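Local structure of probable branched-chain-amino-acid aminotransferase (Thermotoga maritima MSB8, 3CSW) at residues Gly40-Thr45 and Thr61-Ser66; Ala67-Leu72 and Pro141-Ile146; Pro73-Phe78 and Gly107-Val112. The protein probably catalyses the pyridoxal-phosphate-dependent exchange of amino groups between leucine, isoleucine or valine and 2-oxoglutarate. All blocks are in the same frame, centred on the assembly; numbering follows the deposited sequence.

Overall arrangement
The three contacts follow one another along helix 56-68 and the loop beyond it. Interaction 1 sets the helix against strand 42-49 of an antiparallel sheet. Interaction 2 takes over at Ala67, joining the residues just past the helix to the loop that carries Lys145. Interaction 3 uses residues 73-78 against strand 109-115 of that sheet, nested in the chain loop closed by interaction 2. Centres lie about 7 Å apart for 1 and 2, about 9 Å for 1 and 3, and about 14 Å for 2 and 3. Interactions 1 and 2 reach the cofactor, so helix 56-68 ties the sheet to the Lys145 loop, while 2 and 3 also lie beside the second subunit.

Interaction 1: residues Gly40-Thr45 and Thr61-Ser66; sequences GAVYET and TRLKRS. With PLP (pyridoxal-5'-phosphate), chain E.
Glu44 buries more surface here than any other residue, turned from strand 42-49 toward helix 56-68, which runs nearly antiparallel to the strand (164° between the short axes, 8.0 Å apart at closest approach). A bend at chi2 (-61°) folds its chain toward Arg62, and the carboxylate lies nearly coplanar with the guanidinium, although the two side chains cross at about a right angle. Arg62 grips it side-on. Its NH2 meets Glu44 OE1 at 3.0 Å, in the guanidinium plane, and Arg62 NE meets Glu44 OE2 at 2.9 Å, this oxygen lying well out of that plane; each oxygen uses its syn lone pair. Arg62 NH2 also donates to PLP O1P at 2.9 Å, so the side-on grip probably fixes the rotation of the guanidinium that holds the phosphate, and would help keep Arg62 charged. His59 ND1 is hydrogen-bonded to Glu44 OE1, and a water donates to Glu44 OE2 and Tyr43 O while accepting from Ser66 OG, tying strand to helix.

The apolar half belongs to Val42 and Leu63. Val42 CG1, anti to the backbone N (chi1 160°), touches Leu63 CD1 at 3.5 Å and, in the conformer given, comes within 3.3 Å of Ser66 CB, a tight approach. Leu63 then slides past Glu44, its CB 3.8 Å from Glu44 CG. Val42 and Glu44, the two residues either side of Tyr43 that face the helix, thus give apolar packing at one end and a charged pair at the other, a helix-on-sheet interface that builds part of the cofactor phosphate site of a class IV aminotransferase.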
loop_
_atom_site.group_PDB
_atom_site.type_symbol
_atom_site.label_atom_id
_atom_site.label_comp_id
_atom_site.label_asym_id
_atom_site.label_seq_id
_atom_site.Cartn_x
_atom_site.Cartn_y
_atom_site.Cartn_z
ATOM N N GLY A 40 3.280 24.586 -10.953
ATOM C CA GLY A 40 2.544 24.888 -9.744
ATOM C C GLY A 40 3.093 26.068 -8.945
ATOM O O GLY A 40 4.280 26.346 -8.969
ATOM N N ALA A 41 2.199 26.773 -8.258
ATOM C CA ALA A 41 2.571 27.796 -7.292
ATOM C C ALA A 41 2.139 27.339 -5.905
ATOM O O ALA A 41 1.081 26.726 -5.758
ATOM C CB ALA A 41 1.894 29.121 -7.628
ATOM N N VAL A 42 2.964 27.621 -4.895
ATOM C CA VAL A 42 2.623 27.401 -3.494
ATOM C C VAL A 42 1.578 28.450 -3.141
ATOM O O VAL A 42 1.676 29.582 -3.623
ATOM C CB VAL A 42 3.883 27.548 -2.601
ATOM C CG1 VAL A 42 3.510 27.806 -1.151
ATOM C CG2 VAL A 42 4.782 26.306 -2.743
ATOM N N TYR A 43 0.578 28.107 -2.328
ATOM C CA TYR A 43 -0.475 29.083 -2.055
ATOM C C TYR A 43 -1.166 28.987 -0.700
ATOM O O TYR A 43 -1.098 27.970 -0.015
ATOM C CB TYR A 43 -1.536 29.008 -3.163
ATOM C CG TYR A 43 -2.510 27.860 -3.028
ATOM C CD1 TYR A 43 -2.184 26.594 -3.502
ATOM C CD2 TYR A 43 -3.771 28.045 -2.452
ATOM C CE1 TYR A 43 -3.065 25.534 -3.387
ATOM C CE2 TYR A 43 -4.667 26.990 -2.336
ATOM C CZ TYR A 43 -4.297 25.736 -2.811
ATOM O OH TYR A 43 -5.140 24.671 -2.716
ATOM N N GLU A 44 -1.847 30.078 -0.355
ATOM C CA GLU A 44 -2.692 30.178 0.837
ATOM C C GLU A 44 -3.967 30.953 0.504
ATOM O O GLU A 44 -3.978 31.756 -0.432
ATOM C CB GLU A 44 -1.937 30.894 1.966
ATOM C CG GLU A 44 -0.932 30.035 2.730
ATOM C CD GLU A 44 -1.584 28.836 3.433
ATOM O OE1 GLU A 44 -2.717 28.968 3.912
ATOM O OE2 GLU A 44 -0.951 27.763 3.510
ATOM N N THR A 45 -5.039 30.692 1.259
ATOM C CA THR A 45 -6.302 31.423 1.124
ATOM C C THR A 45 -6.665 32.011 2.484
ATOM O O THR A 45 -6.498 31.359 3.502
ATOM C CB THR A 45 -7.465 30.536 0.603
ATOM O OG1 THR A 45 -7.781 29.505 1.553
ATOM C CG2 THR A 45 -7.113 29.911 -0.756
ATOM N N THR A 61 3.000 31.421 8.071
ATOM C CA THR A 61 3.931 30.347 8.456
ATOM C C THR A 61 3.673 29.066 7.649
ATOM O O THR A 61 4.616 28.332 7.367
ATOM C CB THR A 61 3.948 30.089 9.991
ATOM O OG1 THR A 61 2.745 29.434 10.387
ATOM C CG2 THR A 61 4.083 31.423 10.756
ATOM N N ARG A 62 2.419 28.797 7.280
ATOM C CA ARG A 62 2.080 27.641 6.433
ATOM C C ARG A 62 2.651 27.848 5.044
ATOM O O ARG A 62 3.125 26.905 4.415
ATOM C CB ARG A 62 0.564 27.425 6.284
ATOM C CG ARG A 62 -0.048 26.275 7.081
ATOM C CD ARG A 62 -1.054 25.478 6.219
ATOM N NE ARG A 62 -2.140 26.309 5.690
ATOM C CZ ARG A 62 -3.439 26.026 5.762
ATOM N NH1 ARG A 62 -3.874 24.916 6.332
ATOM N NH2 ARG A 62 -4.314 26.865 5.240
ATOM N N LEU A 63 2.573 29.089 4.561
ATOM C CA LEU A 63 3.120 29.447 3.251
ATOM C C LEU A 63 4.627 29.182 3.272
ATOM O O LEU A 63 5.159 28.533 2.374
ATOM C CB LEU A 63 2.809 30.910 2.891
ATOM C CG LEU A 63 3.103 31.412 1.462
ATOM C CD1 LEU A 63 2.228 30.733 0.380
ATOM C CD2 LEU A 63 2.920 32.922 1.372
ATOM N N LYS A 64 5.308 29.664 4.308
ATOM C CA LYS A 64 6.749 29.430 4.446
ATOM C C LYS A 64 7.091 27.924 4.455
ATOM O O LYS A 64 8.030 27.471 3.799
ATOM C CB LYS A 64 7.275 30.109 5.711
ATOM C CG LYS A 64 8.781 30.008 5.846
ATOM C CD LYS A 64 9.360 30.847 7.008
ATOM C CE LYS A 64 10.902 30.939 6.887
ATOM N NZ LYS A 64 11.528 29.681 6.295
ATOM N N ARG A 65 6.304 27.155 5.187
ATOM C CA ARG A 65 6.484 25.719 5.260
ATOM C C ARG A 65 6.294 25.033 3.901
ATOM O O ARG A 65 7.067 24.140 3.561
ATOM C CB ARG A 65 5.536 25.114 6.307
ATOM C CG ARG A 65 5.689 23.624 6.472
ATOM C CD ARG A 65 4.669 23.076 7.433
ATOM N NE ARG A 65 3.332 23.132 6.852
ATOM C CZ ARG A 65 2.211 22.867 7.509
ATOM N NH1 ARG A 65 2.249 22.510 8.785
ATOM N NH2 ARG A 65 1.049 22.967 6.880
ATOM N N SER A 66 5.273 25.432 3.135
ATOM C CA SER A 66 5.082 24.922 1.776
ATOM C C SER A 66 6.268 25.320 0.893
ATOM O O SER A 66 6.719 24.523 0.060
ATOM C CB SER A 66 3.781 25.423 1.148
ATOM O OG SER A 66 2.634 24.735 1.644
HETATM N N1 PLP E . -7.950 20.466 3.077
HETATM C C2 PLP E . -7.501 20.878 1.826
HETATM C C2A PLP E . -7.098 19.819 0.848
HETATM C C3 PLP E . -7.442 22.255 1.517
HETATM O O3 PLP E . -7.083 22.682 0.260
HETATM C C4 PLP E . -7.839 23.206 2.487
HETATM C C4A PLP E . -7.847 24.675 2.162
HETATM O O4A PLP E . -8.816 25.174 1.559
HETATM C C5 PLP E . -8.295 22.764 3.741
HETATM C C6 PLP E . -8.334 21.397 4.022
HETATM C C5A PLP E . -8.941 23.712 4.726
HETATM O O4P PLP E . -7.947 24.394 5.478
HETATM P P PLP E . -8.208 25.854 6.156
HETATM O O1P PLP E . -6.867 26.453 6.627
HETATM O O2P PLP E . -9.126 25.697 7.335
HETATM O O3P PLP E . -8.853 26.701 5.067
HETATM O O HOH W 1 0.906 27.122 1.603
#

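Interaction 2: residues Ala67-Leu72 and Pro141-Ile146; sequences ADFFNL and PPALKI. With PLP (pyridoxal-5'-phosphate), chain E.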
loop_
_atom_site.group_PDB
_atom_site.type_symbol
_atom_site.label_atom_id
_atom_site.label_comp_id
_atom_site.label_asym_id
_atom_site.label_seq_id
_atom_site.Cartn_x
_atom_site.Cartn_y
_atom_site.Cartn_z
ATOM N N ALA A 67 6.767 26.543 1.080
ATOM C CA ALA A 67 7.901 27.048 0.318
ATOM C C ALA A 67 9.174 26.271 0.641
ATOM O O ALA A 67 10.016 26.082 -0.236
ATOM C CB ALA A 67 8.105 28.549 0.569
ATOM N N ASP A 68 9.307 25.815 1.887
ATOM C CA ASP A 68 10.499 25.066 2.322
ATOM C C ASP A 68 10.613 23.679 1.713
ATOM O O ASP A 68 11.728 23.200 1.509
ATOM C CB ASP A 68 10.570 24.979 3.846
ATOM C CG ASP A 68 10.930 26.316 4.491
ATOM O OD1 ASP A 68 11.509 27.190 3.799
ATOM O OD2 ASP A 68 10.624 26.494 5.691
ATOM N N PHE A 69 9.489 23.034 1.390
ATOM C CA PHE A 69 9.565 21.786 0.619
ATOM C C PHE A 69 10.310 22.013 -0.739
ATOM O O PHE A 69 10.447 21.062 -1.514
ATOM C CB PHE A 69 8.181 21.141 0.384
ATOM C CG PHE A 69 7.477 20.667 1.658
ATOM C CD1 PHE A 69 8.070 19.724 2.506
ATOM C CD2 PHE A 69 6.198 21.140 1.994
ATOM C CE1 PHE A 69 7.398 19.277 3.693
ATOM C CE2 PHE A 69 5.525 20.712 3.170
ATOM C CZ PHE A 69 6.121 19.778 4.017
ATOM N N PHE A 70 10.785 23.244 -1.018
ATOM C CA PHE A 70 11.558 23.574 -2.240
ATOM C C PHE A 70 12.829 24.397 -2.005
ATOM O O PHE A 70 13.453 24.852 -2.973
ATOM C CB PHE A 70 10.709 24.405 -3.201
ATOM C CG PHE A 70 9.478 23.722 -3.664
ATOM C CD1 PHE A 70 8.343 23.713 -2.874
ATOM C CD2 PHE A 70 9.440 23.100 -4.901
ATOM C CE1 PHE A 70 7.201 23.083 -3.298
ATOM C CE2 PHE A 70 8.290 22.467 -5.337
ATOM C CZ PHE A 70 7.171 22.457 -4.534
ATOM N N ASN A 71 13.201 24.625 -0.743
ATOM C CA ASN A 71 14.310 25.540 -0.408
ATOM C C ASN A 71 14.230 26.879 -1.168
ATOM O O ASN A 71 15.245 27.534 -1.405
ATOM C CB ASN A 71 15.662 24.852 -0.615
ATOM C CG ASN A 71 15.867 23.681 0.333
ATOM O OD1 ASN A 71 14.904 23.106 0.839
ATOM N ND2 ASN A 71 17.121 23.328 0.581
ATOM N N LEU A 72 13.007 27.250 -1.556
ATOM C CA LEU A 72 12.682 28.536 -2.167
ATOM C C LEU A 72 12.298 29.361 -0.957
ATOM O O LEU A 72 11.280 29.074 -0.321
ATOM C CB LEU A 72 11.483 28.395 -3.146
ATOM C CG LEU A 72 10.628 29.581 -3.679
ATOM C CD1 LEU A 72 11.367 30.467 -4.703
ATOM C CD2 LEU A 72 9.295 29.077 -4.297
ATOM N N PRO A 141 4.373 15.259 0.356
ATOM C CA PRO A 141 3.891 15.668 1.656
ATOM C C PRO A 141 2.475 16.208 1.583
ATOM O O PRO A 141 2.186 17.089 0.780
ATOM C CB PRO A 141 4.864 16.778 2.093
ATOM C CG PRO A 141 6.010 16.727 1.149
ATOM C CD PRO A 141 5.545 16.044 -0.096
ATOM N N PRO A 142 1.569 15.659 2.400
ATOM C CA PRO A 142 0.194 16.125 2.440
ATOM C C PRO A 142 0.042 17.621 2.735
ATOM O O PRO A 142 -0.909 18.236 2.256
ATOM C CB PRO A 142 -0.410 15.315 3.580
ATOM C CG PRO A 142 0.437 14.124 3.690
ATOM C CD PRO A 142 1.799 14.527 3.310
ATOM N N ALA A 143 0.967 18.193 3.511
ATOM C CA ALA A 143 0.923 19.614 3.862
ATOM C C ALA A 143 1.476 20.547 2.779
ATOM O O ALA A 143 1.467 21.756 2.972
ATOM C CB ALA A 143 1.657 19.868 5.209
ATOM N N LEU A 144 1.974 20.022 1.660
ATOM C CA LEU A 144 2.382 20.899 0.538
ATOM C C LEU A 144 1.136 21.447 -0.206
ATOM O O LEU A 144 0.487 20.720 -0.964
ATOM C CB LEU A 144 3.337 20.172 -0.432
ATOM C CG LEU A 144 3.722 20.883 -1.746
ATOM C CD1 LEU A 144 4.380 22.263 -1.491
ATOM C CD2 LEU A 144 4.611 20.000 -2.604
ATOM N N LYS A 145 0.813 22.722 0.011
ATOM C CA LYS A 145 -0.303 23.374 -0.680
ATOM C C LYS A 145 0.240 23.986 -1.949
ATOM O O LYS A 145 0.780 25.107 -1.918
ATOM C CB LYS A 145 -0.921 24.489 0.142
ATOM C CG LYS A 145 -1.931 24.087 1.145
ATOM C CD LYS A 145 -2.467 25.318 1.893
ATOM C CE LYS A 145 -3.639 25.950 1.203
ATOM N NZ LYS A 145 -4.923 25.409 1.754
ATOM N N ILE A 146 0.116 23.226 -3.041
ATOM C CA ILE A 146 0.618 23.589 -4.355
ATOM C C ILE A 146 -0.559 23.463 -5.364
ATOM O O ILE A 146 -1.414 22.584 -5.227
ATOM C CB ILE A 146 1.909 22.807 -4.713
ATOM C CG1 ILE A 146 2.595 23.457 -5.928
ATOM C CG2 ILE A 146 1.629 21.292 -4.938
ATOM C CD1 ILE A 146 4.048 23.127 -6.080
HETATM N N1 PLP E . -7.950 20.466 3.077
HETATM C C2 PLP E . -7.501 20.878 1.826
HETATM C C2A PLP E . -7.098 19.819 0.848
HETATM C C3 PLP E . -7.442 22.255 1.517
HETATM O O3 PLP E . -7.083 22.682 0.260
HETATM C C4 PLP E . -7.839 23.206 2.487
HETATM C C4A PLP E . -7.847 24.675 2.162
HETATM O O4A PLP E . -8.816 25.174 1.559
HETATM C C5 PLP E . -8.295 22.764 3.741
HETATM C C6 PLP E . -8.334 21.397 4.022
HETATM C C5A PLP E . -8.941 23.712 4.726
HETATM O O4P PLP E . -7.947 24.394 5.478
HETATM P P PLP E . -8.208 25.854 6.156
HETATM O O1P PLP E . -6.867 26.453 6.627
HETATM O O2P PLP E . -9.126 25.697 7.335
HETATM O O3P PLP E . -8.853 26.701 5.067
#
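A type I beta turn, Pro141 to Leu144, leads into the lysine-bearing loop of this class IV aminotransferase and packs against Phe69 and Phe70, just past the end of helix 56-68. The turn is closed by Leu144 N donating to Pro141 O at 3.1 Å, and Arg149 holds the carbonyls of both residues. One CH-pi contact stands out: Pro141 CG lies over a face of the Phe69 ring, 4.0 Å from its centroid and 16° off the normal, the two side chains meeting tip to tip.

The remaining contacts are apolar. Phe69 CD2 meets Leu144 CB at 3.9 Å as the side chains slide past each other. Leu144 CD1 comes to the edge of the Phe70 ring, in its plane and 3.4 Å from CE1, while Ile146 CD1 lies 3.5 Å from Phe70 CZ. An alanine in place of Phe69 would remove the ring beneath Pro141 and beside Leu144, and would probably loosen the turn against the residues after the helix. Leu154 of the second subunit also packs on Pro141 and Leu144. Lys145, by similarity the cofactor attachment site, heads away from the phenylalanines and is unattached here, its NZ 3.0 Å from PLP C4A.

Interaction 3: residues Pro73-Phe78 and Gly107-Val112; sequences PLSLSF and GEVLFV
The ring of Phe111 receives its neighbour at the edge: Leu76 CD1 lies in the ring plane, 3.5 Å from Phe111 CZ and 3.7 Å from Phe111 CE1, the two side chains meeting tip to tip. The ring also touches Val100 of the adjacent strand 96-102. This is loop-on-sheet packing, in which the connection between helices 56-68 and 78-89 passes by the start of strand 109-115 in the antiparallel sheet. Val109 points to this loop and Phe111 reaches it with its ring tip, whereas Leu110 and Val112 pack on Phe34 and Phe31 of the second subunit, respectively.

The same methyl of Leu76 reaches Val109 more loosely, CD1 to CG1 at 4.2 Å, so one methyl touches both Val109 and Phe111. The other branch of Val109, CG2, sits 3.5 Å from Ser75 OG. Farther along the loop, Ser77 is the N-cap of helix 78-89, its OG hydrogen-bonded to Glu80 N, while Leu76 O is held by Tyr60 OH.

The polar link comes where the backbones run closest, 5.6 Å between the CA atoms of Ser75 and Gly107. Gly107 has a positive phi (78°), a shape that suits glycine. Ser75 OG, placed between its own backbone N and carbonyl carbon (chi1 61°), donates to Gly107 O at 2.7 Å, approaching from above the carbonyl plane with a C=O...OG angle of 153°.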
loop_
_atom_site.group_PDB
_atom_site.type_symbol
_atom_site.label_atom_id
_atom_site.label_comp_id
_atom_site.label_asym_id
_atom_site.label_seq_id
_atom_site.Cartn_x
_atom_site.Cartn_y
_atom_site.Cartn_z
ATOM N N PRO A 73 13.123 30.355 -0.588
ATOM C CA PRO A 73 12.715 31.114 0.589
ATOM C C PRO A 73 11.608 32.100 0.235
ATOM O O PRO A 73 11.393 32.428 -0.944
ATOM C CB PRO A 73 13.998 31.838 1.016
ATOM C CG PRO A 73 14.753 32.027 -0.249
ATOM C CD PRO A 73 14.380 30.864 -1.166
ATOM N N LEU A 74 10.911 32.554 1.265
ATOM C CA LEU A 74 9.809 33.475 1.091
ATOM C C LEU A 74 10.417 34.862 0.882
ATOM O O LEU A 74 11.321 35.266 1.615
ATOM C CB LEU A 74 8.897 33.423 2.320
ATOM C CG LEU A 74 7.400 33.518 2.057
ATOM C CD1 LEU A 74 6.650 33.117 3.309
ATOM C CD2 LEU A 74 7.012 34.919 1.587
ATOM N N SER A 75 9.949 35.573 -0.140
ATOM C CA SER A 75 10.468 36.916 -0.446
ATOM C C SER A 75 9.928 37.968 0.523
ATOM O O SER A 75 10.680 38.808 1.008
ATOM C CB SER A 75 10.114 37.315 -1.887
ATOM O OG SER A 75 8.705 37.355 -2.095
ATOM N N LEU A 76 8.621 37.904 0.789
ATOM C CA LEU A 76 7.932 38.855 1.665
ATOM C C LEU A 76 8.174 38.609 3.152
ATOM O O LEU A 76 8.233 37.466 3.610
ATOM C CB LEU A 76 6.410 38.823 1.414
ATOM C CG LEU A 76 5.855 39.853 0.426
ATOM C CD1 LEU A 76 4.349 39.750 0.342
ATOM C CD2 LEU A 76 6.254 41.257 0.805
ATOM N N SER A 77 8.283 39.692 3.908
ATOM C CA SER A 77 8.322 39.594 5.362
ATOM C C SER A 77 6.874 39.477 5.842
ATOM O O SER A 77 5.929 39.741 5.083
ATOM C CB SER A 77 9.012 40.810 5.980
ATOM O OG SER A 77 8.224 41.983 5.831
ATOM N N PHE A 78 6.687 39.054 7.088
ATOM C CA PHE A 78 5.346 38.998 7.637
ATOM C C PHE A 78 4.752 40.396 7.673
ATOM O O PHE A 78 3.571 40.611 7.372
ATOM C CB PHE A 78 5.347 38.425 9.040
ATOM C CG PHE A 78 3.990 38.421 9.667
ATOM C CD1 PHE A 78 2.909 37.838 9.000
ATOM C CD2 PHE A 78 3.773 39.021 10.892
ATOM C CE1 PHE A 78 1.657 37.857 9.540
ATOM C CE2 PHE A 78 2.507 39.025 11.462
ATOM C CZ PHE A 78 1.455 38.450 10.796
ATOM N N GLY A 107 10.330 33.595 -6.556
ATOM C CA GLY A 107 9.890 34.080 -5.240
ATOM C C GLY A 107 8.839 35.197 -5.296
ATOM O O GLY A 107 8.430 35.719 -4.254
ATOM N N GLU A 108 8.414 35.556 -6.514
ATOM C CA GLU A 108 7.351 36.537 -6.779
ATOM C C GLU A 108 6.071 36.166 -6.054
ATOM O O GLU A 108 5.696 34.999 -6.052
ATOM C CB GLU A 108 7.020 36.526 -8.281
ATOM C CG GLU A 108 8.117 37.044 -9.223
ATOM C CD GLU A 108 7.858 38.456 -9.720
ATOM O OE1 GLU A 108 7.319 39.277 -8.945
ATOM O OE2 GLU A 108 8.187 38.743 -10.894
ATOM N N VAL A 109 5.381 37.150 -5.480
ATOM C CA VAL A 109 4.107 36.915 -4.773
ATOM C C VAL A 109 2.945 37.619 -5.495
ATOM O O VAL A 109 3.093 38.747 -5.976
ATOM C CB VAL A 109 4.183 37.377 -3.291
ATOM C CG1 VAL A 109 2.865 37.115 -2.554
ATOM C CG2 VAL A 109 5.324 36.660 -2.570
ATOM N N LEU A 110 1.806 36.935 -5.592
ATOM C CA LEU A 110 0.602 37.506 -6.192
ATOM C C LEU A 110 -0.545 37.376 -5.213
ATOM O O LEU A 110 -0.823 36.276 -4.738
ATOM C CB LEU A 110 0.233 36.786 -7.489
ATOM C CG LEU A 110 -1.128 37.060 -8.148
ATOM C CD1 LEU A 110 -1.172 38.452 -8.717
ATOM C CD2 LEU A 110 -1.385 36.023 -9.234
ATOM N N PHE A 111 -1.211 38.495 -4.918
ATOM C CA PHE A 111 -2.394 38.489 -4.051
ATOM C C PHE A 111 -3.603 38.735 -4.937
ATOM O O PHE A 111 -3.530 39.568 -5.846
ATOM C CB PHE A 111 -2.337 39.602 -3.017
ATOM C CG PHE A 111 -1.185 39.514 -2.037
ATOM C CD1 PHE A 111 0.108 39.862 -2.419
ATOM C CD2 PHE A 111 -1.419 39.187 -0.701
ATOM C CE1 PHE A 111 1.164 39.848 -1.494
ATOM C CE2 PHE A 111 -0.367 39.177 0.226
ATOM C CZ PHE A 111 0.922 39.499 -0.174
ATOM N N VAL A 112 -4.695 38.018 -4.692
ATOM C CA VAL A 112 -5.939 38.222 -5.432
ATOM C C VAL A 112 -7.028 38.488 -4.394
ATOM O O VAL A 112 -7.247 37.673 -3.501
ATOM C CB VAL A 112 -6.326 37.000 -6.324
ATOM C CG1 VAL A 112 -7.527 37.329 -7.199
ATOM C CG2 VAL A 112 -5.164 36.554 -7.191
#